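Side-chain contact in molybdopterin synthase catalytic subunit (Helicobacter pylori, PDB 3RPF), which probably converts precursor Z into molybdopterin by building its dithiolene group with two sulfur atoms delivered by the small subunit MoaD: residues A[63-68]-A[112-117]. Numbering follows the deposited sequence.
Sequences EKWHHK and IEDFKH
The indole of W65 meets the carboxylate of D114 with its edge: OD2 and CG of D114 both lie close to the ring plane, at the nitrogen side of the indole. Elsewhere the same ring has edge-to-face partners in W61 and F111, and it also rests on L107 and N110 of helix 101-118. A single hydrogen bond joins the two segments: NE1 of W65 donates to OD2 of D114 over 2.7 Å, nearly straight at 170°. Seen from the acid, the donor arrives tilted 39° out of the carboxylate plane, and ring and carboxylate planes are well turned against each other. CB of D114, off the ring plane, packs beside the benzo ring, 3.6 Å from CZ2 of W65. With CG of D114 anti to its own backbone N (chi1 -162°), the carboxylate reaches out from helix 101-118 to the indole N-H. The contact thus ties helix 55-71 to helix 101-118 across 9.6 Å between the CA atoms of W65 and D114. OD2 takes a second, weak hydrogen bond from NE1 of W61, one turn earlier on helix 55-71, and two indole donors converging on one oxygen would probably favour the ionised form of D114.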
loop_
_atom_site.group_PDB
_atom_site.type_symbol
_atom_site.label_atom_id
_atom_site.label_comp_id
_atom_site.label_asym_id
_atom_site.label_seq_id
_atom_site.Cartn_x
_atom_site.Cartn_y
_atom_site.Cartn_z
ATOM N N GLU A 63 19.635 -1.998 0.261
ATOM C CA GLU A 63 19.973 -3.061 -0.693
ATOM C C GLU A 63 19.611 -4.427 -0.122
ATOM O O GLU A 63 19.232 -5.344 -0.866
ATOM C CB GLU A 63 21.445 -2.995 -1.115
ATOM C CG GLU A 63 21.675 -3.301 -2.600
ATOM C CD GLU A 63 21.125 -2.214 -3.518
ATOM O OE1 GLU A 63 20.834 -1.107 -3.015
ATOM O OE2 GLU A 63 20.988 -2.463 -4.739
ATOM N N LYS A 64 19.707 -4.571 1.200
ATOM C CA LYS A 64 19.281 -5.821 1.840
ATOM C C LYS A 64 17.777 -6.042 1.682
ATOM O O LYS A 64 17.336 -7.162 1.459
ATOM C CB LYS A 64 19.667 -5.851 3.316
ATOM N N TRP A 65 16.989 -4.981 1.807
ATOM C CA TRP A 65 15.548 -5.111 1.622
ATOM C C TRP A 65 15.214 -5.403 0.164
ATOM O O TRP A 65 14.374 -6.262 -0.133
ATOM C CB TRP A 65 14.821 -3.840 2.075
ATOM C CG TRP A 65 14.342 -3.882 3.504
ATOM C CD1 TRP A 65 14.838 -3.159 4.561
ATOM C CD2 TRP A 65 13.283 -4.686 4.029
ATOM N NE1 TRP A 65 14.143 -3.467 5.709
ATOM C CE2 TRP A 65 13.185 -4.397 5.408
ATOM C CE3 TRP A 65 12.391 -5.611 3.465
ATOM C CZ2 TRP A 65 12.233 -5.010 6.230
ATOM C CZ3 TRP A 65 11.452 -6.213 4.285
ATOM C CH2 TRP A 65 11.380 -5.913 5.650
ATOM N N HIS A 66 15.854 -4.684 -0.752
ATOM C CA HIS A 66 15.631 -4.958 -2.173
ATOM C C HIS A 66 15.889 -6.430 -2.500
ATOM O O HIS A 66 15.088 -7.083 -3.177
ATOM C CB HIS A 66 16.499 -4.045 -3.042
ATOM C CG HIS A 66 16.345 -4.282 -4.514
ATOM N ND1 HIS A 66 15.270 -3.804 -5.234
ATOM C CD2 HIS A 66 17.125 -4.946 -5.396
ATOM C CE1 HIS A 66 15.398 -4.163 -6.499
ATOM N NE2 HIS A 66 16.513 -4.859 -6.626
ATOM N N HIS A 67 16.997 -6.981 -2.017
ATOM C CA HIS A 67 17.306 -8.374 -2.352
ATOM C C HIS A 67 16.440 -9.403 -1.628
ATOM O O HIS A 67 16.164 -10.475 -2.174
ATOM C CB HIS A 67 18.803 -8.662 -2.195
ATOM C CG HIS A 67 19.629 -8.044 -3.277
ATOM N ND1 HIS A 67 20.514 -7.017 -3.045
ATOM C CD2 HIS A 67 19.670 -8.287 -4.613
ATOM C CE1 HIS A 67 21.083 -6.661 -4.187
ATOM N NE2 HIS A 67 20.583 -7.415 -5.149
ATOM N N LYS A 68 15.999 -9.089 -0.413
ATOM C CA LYS A 68 15.038 -9.959 0.272
ATOM C C LYS A 68 13.730 -9.996 -0.511
ATOM O O LYS A 68 13.091 -11.033 -0.620
ATOM C CB LYS A 68 14.783 -9.458 1.700
ATOM C CG LYS A 68 13.475 -9.967 2.296
ATOM C CD LYS A 68 13.485 -9.877 3.816
ATOM C CE LYS A 68 12.078 -10.057 4.387
ATOM N NZ LYS A 68 12.072 -10.316 5.862
ATOM N N ILE A 112 7.874 -0.702 5.160
ATOM C CA ILE A 112 7.553 0.647 5.620
ATOM C C ILE A 112 7.784 0.786 7.119
ATOM O O ILE A 112 8.290 1.810 7.582
ATOM C CB ILE A 112 6.103 1.058 5.239
ATOM C CG1 ILE A 112 5.944 1.034 3.721
ATOM C CG2 ILE A 112 5.790 2.458 5.775
ATOM C CD1 ILE A 112 4.511 1.281 3.242
ATOM N N GLU A 113 7.434 -0.252 7.874
ATOM C CA GLU A 113 7.609 -0.235 9.327
ATOM C C GLU A 113 9.095 -0.247 9.688
ATOM O O GLU A 113 9.535 0.509 10.551
ATOM C CB GLU A 113 6.891 -1.430 9.964
ATOM C CG GLU A 113 7.101 -1.600 11.479
ATOM C CD GLU A 113 6.410 -0.528 12.318
ATOM O OE1 GLU A 113 5.908 0.465 11.744
ATOM O OE2 GLU A 113 6.368 -0.677 13.561
ATOM N N ASP A 114 9.868 -1.093 9.017
ATOM C CA ASP A 114 11.309 -1.138 9.262
ATOM C C ASP A 114 11.952 0.187 8.886
ATOM O O ASP A 114 12.820 0.693 9.604
ATOM C CB ASP A 114 11.954 -2.273 8.478
ATOM C CG ASP A 114 13.333 -2.632 9.016
ATOM O OD1 ASP A 114 13.406 -3.029 10.195
ATOM O OD2 ASP A 114 14.334 -2.521 8.278
ATOM N N PHE A 115 11.526 0.743 7.760
ATOM C CA PHE A 115 12.045 2.016 7.289
ATOM C C PHE A 115 11.867 3.117 8.337
ATOM O O PHE A 115 12.817 3.817 8.695
ATOM C CB PHE A 115 11.356 2.414 5.983
ATOM C CG PHE A 115 11.742 3.786 5.494
ATOM C CD1 PHE A 115 12.814 3.949 4.647
ATOM C CD2 PHE A 115 11.034 4.908 5.897
ATOM C CE1 PHE A 115 13.187 5.207 4.202
ATOM C CE2 PHE A 115 11.404 6.174 5.453
ATOM C CZ PHE A 115 12.483 6.313 4.604
ATOM N N LYS A 116 10.649 3.272 8.836
ATOM C CA LYS A 116 10.382 4.315 9.817
ATOM C C LYS A 116 11.358 4.258 10.988
ATOM O O LYS A 116 11.785 5.292 11.484
ATOM C CB LYS A 116 8.951 4.201 10.339
ATOM N N HIS A 117 11.700 3.047 11.431
ATOM C CA HIS A 117 12.465 2.874 12.668
ATOM C C HIS A 117 13.975 2.740 12.460
ATOM O O HIS A 117 14.742 2.824 13.424
ATOM C CB HIS A 117 11.969 1.646 13.449
ATOM C CG HIS A 117 10.575 1.780 13.985
ATOM N ND1 HIS A 117 9.829 0.692 14.388
ATOM C CD2 HIS A 117 9.793 2.867 14.189
ATOM C CE1 HIS A 117 8.649 1.104 14.813
ATOM N NE2 HIS A 117 8.601 2.419 14.704
#